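Local structure of histone-lysine N-methyltransferase SETMAR (Homo sapiens, 3F2K) at residues T36-W41 against P163-V168; K40-D45 against V73-W78; G124-H129 against G148-P153. The protein joins a histone methyltransferase to the mariner transposase domain described here, which binds DNA, and acts in double-strand break repair, restart of stalled replication forks and DNA integration. All coordinates share one frame; numbering follows the deposited sequence. Where two conformers were deposited one is given.

Interaction 1: T36-W41 against P163-V168; sequences TCDEKW and PTNYHV. With MG (magnesium ion), chain D.
Asp-38 on strand 36-41 meets Thr-164 and Asn-165 in the first turn of helix 163-168 and carries the bound magnesium ion. Asp-38 CB packs on the threonine, 3.5 Å from Thr-164 CB. CG stands anti to the backbone N (chi1 -158°), beside its own carbonyl carbon, where OD1 can take a weak hydrogen bond from Glu-39 N. Asp-38 OD1 also binds magnesium at 2.2 Å. Asp-38 OD2 lies 3.4 Å from the magnesium, so the carboxylate is monodentate, and this second oxygen accepts from Asn-165 ND2 at 3.1 Å. That bond is nearly straight (N-H...O 164°): ND2 comes almost along the C-O axis, with OD2 close to the amide plane. A metal-bound water also donates to OD2, so two donors and the metal fix the rotation of the carboxylate. An alanine in place of this asparagine would probably leave Asp-38 OD2 with just the water of these two donors and the carboxylate freer to turn.

Asp-130 and four waters complete six ligands, and Glu-39 steadies two of those waters through OE1 and its carbonyl. Asn-165 follows Asp-130 with 34 residues between, the spacing of the mariner DD34D triad; it is therefore probably the asparagine that replaces the third catalytic aspartate and accounts for the lost transposase activity. Earlier in the strand a water joins Thr-36 OG1, Cys-37 O and Thr-164 N, while Thr-164 OG1 is hydrogen-bonded to Trp-79 NE1 and Thr-36 OG1 to Leu-128 O.

The short axes approach to 7.3 Å at 75°, so the helix runs steeply across strand 34-43, which lies between strands 72-80 and 126-128; helix 202-219 packs on Pro-163 through Leu-210.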
loop_
_atom_site.group_PDB
_atom_site.type_symbol
_atom_site.label_atom_id
_atom_site.label_comp_id
_atom_site.label_asym_id
_atom_site.label_seq_id
_atom_site.Cartn_x
_atom_site.Cartn_y
_atom_site.Cartn_z
ATOM N N THR A 36 -0.028 -5.272 0.165
ATOM C CA THR A 36 -0.547 -3.955 0.308
ATOM C C THR A 36 0.038 -2.980 -0.708
ATOM O O THR A 36 1.197 -3.160 -1.224
ATOM C CB THR A 36 -0.328 -3.463 1.799
ATOM O OG1 THR A 36 -1.219 -2.376 2.099
ATOM C CG2 THR A 36 1.127 -3.106 2.111
ATOM N N CYS A 37 -0.672 -1.875 -0.921
ATOM C CA CYS A 37 -0.220 -0.940 -1.949
ATOM C C CYS A 37 -0.758 0.429 -1.687
ATOM O O CYS A 37 -1.625 0.590 -0.829
ATOM C CB CYS A 37 -0.720 -1.407 -3.312
ATOM S SG CYS A 37 -2.486 -1.258 -3.540
ATOM N N ASP A 38 -0.247 1.377 -2.473
ATOM C CA ASP A 38 -0.764 2.723 -2.542
ATOM C C ASP A 38 -0.094 3.420 -3.712
ATOM O O ASP A 38 1.006 3.041 -4.193
ATOM C CB ASP A 38 -0.526 3.526 -1.221
ATOM C CG ASP A 38 -1.509 4.721 -1.069
ATOM O OD1 ASP A 38 -2.564 4.697 -1.754
ATOM O OD2 ASP A 38 -1.208 5.620 -0.273
ATOM N N GLU A 39 -0.734 4.500 -4.084
ATOM C CA GLU A 39 -0.273 5.390 -5.167
ATOM C C GLU A 39 0.333 6.629 -4.499
ATOM O O GLU A 39 -0.143 7.125 -3.444
ATOM C CB GLU A 39 -1.473 5.766 -6.059
ATOM C CG GLU A 39 -2.028 4.629 -6.996
ATOM C CD GLU A 39 -3.081 3.721 -6.298
ATOM O OE1 GLU A 39 -3.373 3.924 -5.113
ATOM O OE2 GLU A 39 -3.639 2.850 -6.998
ATOM N N LYS A 40 1.383 7.146 -5.121
ATOM C CA LYS A 40 1.902 8.466 -4.729
ATOM C C LYS A 40 2.419 9.260 -5.946
ATOM O O LYS A 40 3.093 8.732 -6.808
ATOM C CB LYS A 40 3.041 8.290 -3.696
ATOM C CG LYS A 40 3.910 9.503 -3.434
ATOM C CD LYS A 40 4.871 9.238 -2.307
ATOM C CE LYS A 40 5.813 10.422 -2.127
ATOM N NZ LYS A 40 4.975 11.386 -1.385
ATOM N N TRP A 41 2.089 10.543 -5.990
ATOM C CA TRP A 41 2.808 11.458 -6.898
ATOM C C TRP A 41 4.196 11.884 -6.373
ATOM O O TRP A 41 4.328 12.512 -5.287
ATOM C CB TRP A 41 1.924 12.701 -7.204
ATOM C CG TRP A 41 0.711 12.367 -8.012
ATOM C CD1 TRP A 41 -0.542 12.143 -7.543
ATOM C CD2 TRP A 41 0.657 12.144 -9.436
ATOM N NE1 TRP A 41 -1.377 11.813 -8.579
ATOM C CE2 TRP A 41 -0.672 11.820 -9.753
ATOM C CE3 TRP A 41 1.601 12.214 -10.468
ATOM C CZ2 TRP A 41 -1.090 11.552 -11.083
ATOM C CZ3 TRP A 41 1.200 11.950 -11.778
ATOM C CH2 TRP A 41 -0.130 11.602 -12.074
ATOM N N PRO A 163 -0.312 0.760 5.334
ATOM C CA PRO A 163 1.148 0.719 5.495
ATOM C C PRO A 163 2.024 1.333 4.390
ATOM O O PRO A 163 3.134 1.787 4.693
ATOM C CB PRO A 163 1.476 -0.783 5.720
ATOM C CG PRO A 163 0.118 -1.372 6.243
ATOM C CD PRO A 163 -0.946 -0.590 5.428
ATOM N N THR A 164 1.575 1.334 3.125
ATOM C CA THR A 164 2.411 1.913 2.122
ATOM C C THR A 164 2.579 3.394 2.447
ATOM O O THR A 164 3.645 3.968 2.252
ATOM C CB THR A 164 1.832 1.750 0.723
ATOM O OG1 THR A 164 1.581 0.348 0.527
ATOM C CG2 THR A 164 2.806 2.287 -0.355
ATOM N N ASN A 165 1.507 3.980 2.961
ATOM C CA ASN A 165 1.547 5.405 3.251
ATOM C C ASN A 165 2.331 5.722 4.556
ATOM O O ASN A 165 3.282 6.523 4.519
ATOM C CB ASN A 165 0.107 5.911 3.297
ATOM C CG ASN A 165 0.043 7.348 3.008
ATOM O OD1 ASN A 165 0.235 8.149 3.897
ATOM N ND2 ASN A 165 -0.204 7.685 1.750
ATOM N N TYR A 166 1.986 5.080 5.668
ATOM C CA TYR A 166 2.632 5.421 6.954
ATOM C C TYR A 166 4.089 4.909 7.100
ATOM O O TYR A 166 4.883 5.468 7.859
ATOM C CB TYR A 166 1.800 5.040 8.160
ATOM C CG TYR A 166 1.652 3.556 8.467
ATOM C CD1 TYR A 166 2.787 2.763 8.871
ATOM C CD2 TYR A 166 0.412 2.927 8.362
ATOM C CE1 TYR A 166 2.623 1.417 9.217
ATOM C CE2 TYR A 166 0.234 1.601 8.696
ATOM C CZ TYR A 166 1.341 0.844 9.075
ATOM O OH TYR A 166 1.098 -0.463 9.355
ATOM N N HIS A 167 4.447 3.911 6.284
ATOM C CA HIS A 167 5.777 3.305 6.357
ATOM C C HIS A 167 6.607 3.610 5.113
ATOM O O HIS A 167 7.578 4.414 5.174
ATOM C CB HIS A 167 5.679 1.767 6.550
ATOM C CG HIS A 167 7.009 1.132 6.798
ATOM N ND1 HIS A 167 7.792 1.501 7.882
ATOM C CD2 HIS A 167 7.682 0.146 6.145
ATOM C CE1 HIS A 167 8.932 0.800 7.840
ATOM N NE2 HIS A 167 8.872 -0.040 6.810
ATOM N N VAL A 168 6.275 2.988 3.984
ATOM C CA VAL A 168 7.128 3.167 2.788
ATOM C C VAL A 168 7.222 4.627 2.360
ATOM O O VAL A 168 8.328 5.173 2.150
ATOM C CB VAL A 168 6.694 2.197 1.583
ATOM C CG1 VAL A 168 7.601 2.399 0.391
ATOM C CG2 VAL A 168 6.699 0.698 2.049
HETATM MG MG MG D . -4.138 6.226 -1.816
HETATM O O HOH W 1 -0.783 0.195 1.847
HETATM O O HOH W 2 -3.333 7.042 0.068
HETATM O O HOH W 3 -4.985 5.333 -3.590
HETATM O O HOH W 4 -2.900 7.321 -3.009
HETATM O O HOH W 5 -5.667 7.743 -1.949
#

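Interaction 2: K40-D45 against V73-W78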
loop_
_atom_site.group_PDB
_atom_site.type_symbol
_atom_site.label_atom_id
_atom_site.label_comp_id
_atom_site.label_asym_id
_atom_site.label_seq_id
_atom_site.Cartn_x
_atom_site.Cartn_y
_atom_site.Cartn_z
ATOM N N LYS A 40 1.383 7.146 -5.121
ATOM C CA LYS A 40 1.902 8.466 -4.729
ATOM C C LYS A 40 2.419 9.260 -5.946
ATOM O O LYS A 40 3.093 8.732 -6.808
ATOM C CB LYS A 40 3.041 8.290 -3.696
ATOM C CG LYS A 40 3.910 9.503 -3.434
ATOM C CD LYS A 40 4.871 9.238 -2.307
ATOM C CE LYS A 40 5.813 10.422 -2.127
ATOM N NZ LYS A 40 4.975 11.386 -1.385
ATOM N N TRP A 41 2.089 10.543 -5.990
ATOM C CA TRP A 41 2.808 11.458 -6.898
ATOM C C TRP A 41 4.196 11.884 -6.373
ATOM O O TRP A 41 4.328 12.512 -5.287
ATOM C CB TRP A 41 1.924 12.701 -7.204
ATOM C CG TRP A 41 0.711 12.367 -8.012
ATOM C CD1 TRP A 41 -0.542 12.143 -7.543
ATOM C CD2 TRP A 41 0.657 12.144 -9.436
ATOM N NE1 TRP A 41 -1.377 11.813 -8.579
ATOM C CE2 TRP A 41 -0.672 11.820 -9.753
ATOM C CE3 TRP A 41 1.601 12.214 -10.468
ATOM C CZ2 TRP A 41 -1.090 11.552 -11.083
ATOM C CZ3 TRP A 41 1.200 11.950 -11.778
ATOM C CH2 TRP A 41 -0.130 11.602 -12.074
ATOM N N ILE A 42 5.216 11.548 -7.148
ATOM C CA ILE A 42 6.592 11.889 -6.824
ATOM C C ILE A 42 6.898 13.178 -7.660
ATOM O O ILE A 42 6.867 13.140 -8.887
ATOM C CB ILE A 42 7.564 10.847 -7.258
ATOM C CG1 ILE A 42 7.439 9.585 -6.378
ATOM C CG2 ILE A 42 9.061 11.443 -7.236
ATOM C CD1 ILE A 42 8.426 8.504 -6.729
ATOM N N LEU A 43 7.115 14.270 -6.947
ATOM C CA LEU A 43 7.482 15.556 -7.565
ATOM C C LEU A 43 8.892 15.487 -8.108
ATOM O O LEU A 43 9.762 14.794 -7.562
ATOM C CB LEU A 43 7.412 16.697 -6.554
ATOM C CG LEU A 43 6.118 16.942 -5.788
ATOM C CD1 LEU A 43 6.315 18.055 -4.825
ATOM C CD2 LEU A 43 4.930 17.221 -6.719
ATOM N N TYR A 44 9.129 16.226 -9.185
ATOM C CA TYR A 44 10.447 16.280 -9.779
ATOM C C TYR A 44 11.375 17.153 -8.925
ATOM O O TYR A 44 12.568 16.835 -8.782
ATOM C CB TYR A 44 10.386 16.846 -11.195
ATOM C CG TYR A 44 10.003 15.890 -12.300
ATOM C CD1 TYR A 44 9.060 14.862 -12.104
ATOM C CD2 TYR A 44 10.519 16.064 -13.577
ATOM C CE1 TYR A 44 8.690 14.028 -13.131
ATOM C CE2 TYR A 44 10.145 15.228 -14.604
ATOM C CZ TYR A 44 9.243 14.209 -14.370
ATOM O OH TYR A 44 8.879 13.403 -15.405
ATOM N N ASP A 45 10.808 18.218 -8.344
ATOM C CA ASP A 45 11.537 19.177 -7.503
ATOM C C ASP A 45 11.110 19.059 -6.047
ATOM O O ASP A 45 9.993 19.447 -5.680
ATOM C CB ASP A 45 11.356 20.631 -8.043
ATOM C CG ASP A 45 12.058 21.700 -7.177
ATOM O OD1 ASP A 45 12.251 22.825 -7.692
ATOM O OD2 ASP A 45 12.418 21.444 -6.005
ATOM N N VAL A 73 5.458 12.369 -11.314
ATOM C CA VAL A 73 5.133 11.089 -11.913
ATOM C C VAL A 73 4.481 10.280 -10.780
ATOM O O VAL A 73 4.936 10.348 -9.628
ATOM C CB VAL A 73 6.398 10.393 -12.529
ATOM C CG1 VAL A 73 7.550 10.242 -11.480
ATOM C CG2 VAL A 73 6.054 9.047 -13.220
HETATM N N MSE A 74 3.415 9.557 -11.104
HETATM C CA MSE A 74 2.785 8.648 -10.142
HETATM C C MSE A 74 3.420 7.275 -10.109
HETATM O O MSE A 74 3.632 6.636 -11.131
HETATM C CB MSE A 74 1.293 8.502 -10.441
HETATM C CG MSE A 74 0.568 7.684 -9.422
HETATM SE SE MSE A 74 -1.334 7.686 -9.910
HETATM C CE MSE A 74 -1.477 5.860 -10.535
ATOM N N VAL A 75 3.689 6.815 -8.894
ATOM C CA VAL A 75 4.198 5.444 -8.661
ATOM C C VAL A 75 3.141 4.685 -7.850
ATOM O O VAL A 75 2.365 5.282 -7.056
ATOM C CB VAL A 75 5.608 5.448 -7.977
ATOM C CG1 VAL A 75 5.547 6.031 -6.528
ATOM C CG2 VAL A 75 6.272 4.016 -7.989
ATOM N N THR A 76 3.088 3.381 -8.069
ATOM C CA THR A 76 2.274 2.453 -7.311
ATOM C C THR A 76 3.306 1.373 -6.893
ATOM O O THR A 76 4.141 0.907 -7.695
ATOM C CB THR A 76 1.097 1.881 -8.144
ATOM O OG1 THR A 76 0.345 2.973 -8.728
ATOM C CG2 THR A 76 0.182 1.026 -7.241
ATOM N N ILE A 77 3.302 1.077 -5.613
ATOM C CA ILE A 77 4.157 0.040 -5.041
ATOM C C ILE A 77 3.296 -1.001 -4.334
ATOM O O ILE A 77 2.336 -0.684 -3.595
ATOM C CB ILE A 77 5.242 0.624 -4.084
ATOM C CG1 ILE A 77 6.210 -0.505 -3.625
ATOM C CG2 ILE A 77 4.612 1.352 -2.924
ATOM C CD1 ILE A 77 7.380 -0.038 -2.748
ATOM N N TRP A 78 3.658 -2.255 -4.550
ATOM C CA TRP A 78 3.007 -3.378 -4.002
ATOM C C TRP A 78 4.035 -4.194 -3.218
ATOM O O TRP A 78 5.089 -4.548 -3.735
ATOM C CB TRP A 78 2.484 -4.300 -5.150
ATOM C CG TRP A 78 1.586 -3.603 -6.186
ATOM C CD1 TRP A 78 1.979 -2.770 -7.204
ATOM C CD2 TRP A 78 0.206 -3.727 -6.278
ATOM N NE1 TRP A 78 0.918 -2.383 -7.940
ATOM C CE2 TRP A 78 -0.205 -2.940 -7.375
ATOM C CE3 TRP A 78 -0.764 -4.423 -5.515
ATOM C CZ2 TRP A 78 -1.533 -2.801 -7.727
ATOM C CZ3 TRP A 78 -2.065 -4.279 -5.853
ATOM C CH2 TRP A 78 -2.446 -3.508 -6.982
#
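The Trp-41 indole folds over the neighbouring strand and takes Met-74, present as selenomethionine, on one face. Met-74 CB sits 3.5 Å from the centroid of the six-membered ring and only 5° off its normal, a CH-pi contact. Met-74 SE approaches the same centroid obliquely at 4.6 Å, adding a Met-aromatic contact. The indole reaches there because CG is anti to the carbonyl carbon (chi1 -67°); Trp-41 CE3 then comes within 3.3 Å of Met-74 N, on the same side of the ring as Met-74 CB.

These two form the non-hydrogen-bonded pair of an antiparallel register. The hydrogen-bonded pairs next to it each carry two backbone bonds: Lys-40 N to Val-75 O is 2.9 Å and Ile-42 N to Val-73 O is 2.8 Å, each with its reciprocal. On the face opposite the indole, Ile-42 CD1 rests 3.8 Å from Val-75 CG1. Past the strand end, the Tyr-44 ring turns its edge to Val-73 N. Lys-40 NZ, turned from the pairing, is hydrogen-bonded to Asn-173 OD1.

Strand 72-80 lies between strands 34-43 and 83-89. Helix 184-196 covers the Ile-42 and Val-73 face through Phe-191 and Ala-187, while Leu-90 and Ile-96 lie against the indole side.

Interaction 3: G124-H129 against G148-P153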
loop_
_atom_site.group_PDB
_atom_site.type_symbol
_atom_site.label_atom_id
_atom_site.label_comp_id
_atom_site.label_asym_id
_atom_site.label_seq_id
_atom_site.Cartn_x
_atom_site.Cartn_y
_atom_site.Cartn_z
ATOM N N GLY A 124 -4.291 -18.065 0.835
ATOM C CA GLY A 124 -4.381 -17.080 -0.230
ATOM C C GLY A 124 -4.043 -15.692 0.258
ATOM O O GLY A 124 -4.076 -15.427 1.454
ATOM N N PRO A 125 -3.648 -14.815 -0.680
ATOM C CA PRO A 125 -3.235 -13.488 -0.330
ATOM C C PRO A 125 -4.448 -12.608 0.070
ATOM O O PRO A 125 -5.563 -12.906 -0.327
ATOM C CB PRO A 125 -2.610 -12.964 -1.609
ATOM C CG PRO A 125 -3.473 -13.665 -2.756
ATOM C CD PRO A 125 -3.651 -15.078 -2.152
ATOM N N ILE A 126 -4.178 -11.558 0.843
ATOM C CA ILE A 126 -5.221 -10.650 1.316
ATOM C C ILE A 126 -4.762 -9.253 0.935
ATOM O O ILE A 126 -3.679 -8.848 1.284
ATOM C CB ILE A 126 -5.357 -10.722 2.896
ATOM C CG1 ILE A 126 -5.747 -12.144 3.361
ATOM C CG2 ILE A 126 -6.405 -9.639 3.382
ATOM C CD1 ILE A 126 -5.669 -12.294 4.920
ATOM N N LEU A 127 -5.534 -8.537 0.125
ATOM C CA LEU A 127 -5.043 -7.237 -0.335
ATOM C C LEU A 127 -5.562 -6.151 0.609
ATOM O O LEU A 127 -6.778 -6.134 0.952
ATOM C CB LEU A 127 -5.519 -6.978 -1.780
ATOM C CG LEU A 127 -5.126 -5.624 -2.302
ATOM C CD1 LEU A 127 -3.564 -5.445 -2.381
ATOM C CD2 LEU A 127 -5.739 -5.478 -3.697
ATOM N N LEU A 128 -4.638 -5.264 1.043
ATOM C CA LEU A 128 -5.004 -4.068 1.838
ATOM C C LEU A 128 -4.690 -2.864 0.970
ATOM O O LEU A 128 -3.545 -2.569 0.660
ATOM C CB LEU A 128 -4.079 -4.025 3.061
ATOM C CG LEU A 128 -4.219 -2.858 4.070
ATOM C CD1 LEU A 128 -5.575 -2.402 4.243
ATOM C CD2 LEU A 128 -3.387 -3.307 5.394
ATOM N N HIS A 129 -5.750 -2.174 0.578
ATOM C CA HIS A 129 -5.619 -1.005 -0.230
ATOM C C HIS A 129 -6.778 -0.039 0.099
ATOM O O HIS A 129 -7.791 -0.431 0.662
ATOM C CB HIS A 129 -5.500 -1.336 -1.765
ATOM C CG HIS A 129 -6.707 -1.914 -2.453
ATOM N ND1 HIS A 129 -7.842 -2.423 -1.840
ATOM C CD2 HIS A 129 -6.892 -2.135 -3.785
ATOM C CE1 HIS A 129 -8.669 -2.892 -2.764
ATOM N NE2 HIS A 129 -8.121 -2.712 -3.946
ATOM N N GLY A 148 -8.102 -15.092 -6.625
ATOM C CA GLY A 148 -8.205 -15.658 -5.242
ATOM C C GLY A 148 -7.822 -14.704 -4.120
ATOM O O GLY A 148 -7.475 -15.158 -3.038
ATOM N N TYR A 149 -7.960 -13.380 -4.347
ATOM C CA TYR A 149 -7.606 -12.335 -3.287
ATOM C C TYR A 149 -8.802 -11.968 -2.435
ATOM O O TYR A 149 -9.855 -11.584 -2.948
ATOM C CB TYR A 149 -7.007 -11.043 -3.924
ATOM C CG TYR A 149 -5.575 -11.129 -4.390
ATOM C CD1 TYR A 149 -4.555 -10.411 -3.743
ATOM C CD2 TYR A 149 -5.226 -11.861 -5.566
ATOM C CE1 TYR A 149 -3.241 -10.489 -4.163
ATOM C CE2 TYR A 149 -3.904 -11.962 -5.988
ATOM C CZ TYR A 149 -2.902 -11.280 -5.256
ATOM O OH TYR A 149 -1.606 -11.360 -5.667
ATOM N N GLU A 150 -8.685 -12.139 -1.105
ATOM C CA GLU A 150 -9.591 -11.476 -0.218
ATOM C C GLU A 150 -9.198 -9.973 -0.142
ATOM O O GLU A 150 -8.026 -9.627 -0.308
ATOM C CB GLU A 150 -9.485 -12.122 1.170
ATOM C CG GLU A 150 -10.388 -11.464 2.150
ATOM C CD GLU A 150 -10.138 -11.918 3.623
ATOM O OE1 GLU A 150 -9.415 -12.918 3.853
ATOM O OE2 GLU A 150 -10.699 -11.183 4.495
ATOM N N VAL A 151 -10.187 -9.101 0.076
ATOM C CA VAL A 151 -9.852 -7.687 0.342
ATOM C C VAL A 151 -10.131 -7.377 1.810
ATOM O O VAL A 151 -11.216 -7.671 2.336
ATOM C CB VAL A 151 -10.607 -6.714 -0.588
ATOM C CG1 VAL A 151 -10.231 -5.213 -0.246
ATOM C CG2 VAL A 151 -10.168 -6.970 -2.084
ATOM N N LEU A 152 -9.133 -6.769 2.463
ATOM C CA LEU A 152 -9.244 -6.425 3.868
ATOM C C LEU A 152 -10.118 -5.150 4.017
ATOM O O LEU A 152 -10.047 -4.214 3.155
ATOM C CB LEU A 152 -7.839 -6.290 4.466
ATOM C CG LEU A 152 -7.592 -6.483 5.943
ATOM C CD1 LEU A 152 -7.952 -7.937 6.390
ATOM C CD2 LEU A 152 -6.141 -6.051 6.280
ATOM N N PRO A 153 -11.048 -5.168 4.992
ATOM C CA PRO A 153 -11.811 -3.994 5.304
ATOM C C PRO A 153 -10.805 -2.828 5.550
ATOM O O PRO A 153 -9.799 -3.029 6.212
ATOM C CB PRO A 153 -12.514 -4.384 6.667
ATOM C CG PRO A 153 -12.612 -5.895 6.565
ATOM C CD PRO A 153 -11.371 -6.308 5.895
HETATM O O HOH W 6 -7.134 -15.063 -0.068
HETATM O O HOH W 7 -8.315 -3.137 1.565
#
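Ile-126 and Leu-127 pair in parallel with Glu-150 and Val-151, the two strands of a beta-alpha-beta crossover at one edge of the RNase H-like sheet. Glu-150 O accepts from Leu-127 N at 2.8 Å, and Leu-127 O from Leu-152 N at 2.9 Å. The third bond, Glu-150 N to Pro-125 O, is weak, long at 3.3 Å and bent to 144°; a water also links Pro-125 O to Gly-148 O.

Pro-125 stands over the Tyr-149 ring: its CG lies 3.3 Å from the ring centroid, 6° off the normal, a CH-pi contact with the proline directed at about a right angle to the tyrosine. Tyr-149 OH bonds to Asn-109. Leu-152 splits its branches, CD1 reaching Ile-126 CG2 at 3.8 Å and CD2 reaching Leu-128 CD2 at 4.0 Å. Alongside Ile-126, Glu-150 extends from CG anti to the backbone N (chi1 179°), and its OE2 forms a salt bridge with Arg-24.

Gly-148, with positive phi, closes helix 140-147 in a Schellman motif. That helix covers Leu-127, Tyr-149 and Val-151 through Leu-144, whereas helix 8-27 packs on Ile-126 and Leu-152; strand 34-43 flanks strand 126-128, which leads within two residues to the magnesium ligand Asp-130.

How the interactions relate
All three contacts belong to one mixed sheet, with strand 34-43 at its middle. Interactions 1 and 2 share Lys-40 and Trp-41 and have centres about 10 Å apart; interaction 3 lies about 16 Å from interaction 1 and 23 Å from interaction 2, across the chain's centre. Along the chain, interaction 2 closes before interaction 3 opens, and interaction 3 is nested within the loop closed by interaction 1. Packing joins them too: Thr-164 CG2 lies 3.3 Å from Ile-77 CG2, and Pro-163 CD 3.7 Å from Leu-128 CD2. The metal site thus lies between Asp-38 of the central strand and Asp-130 just beyond strand 126-128, with the start of helix 163-176 alongside.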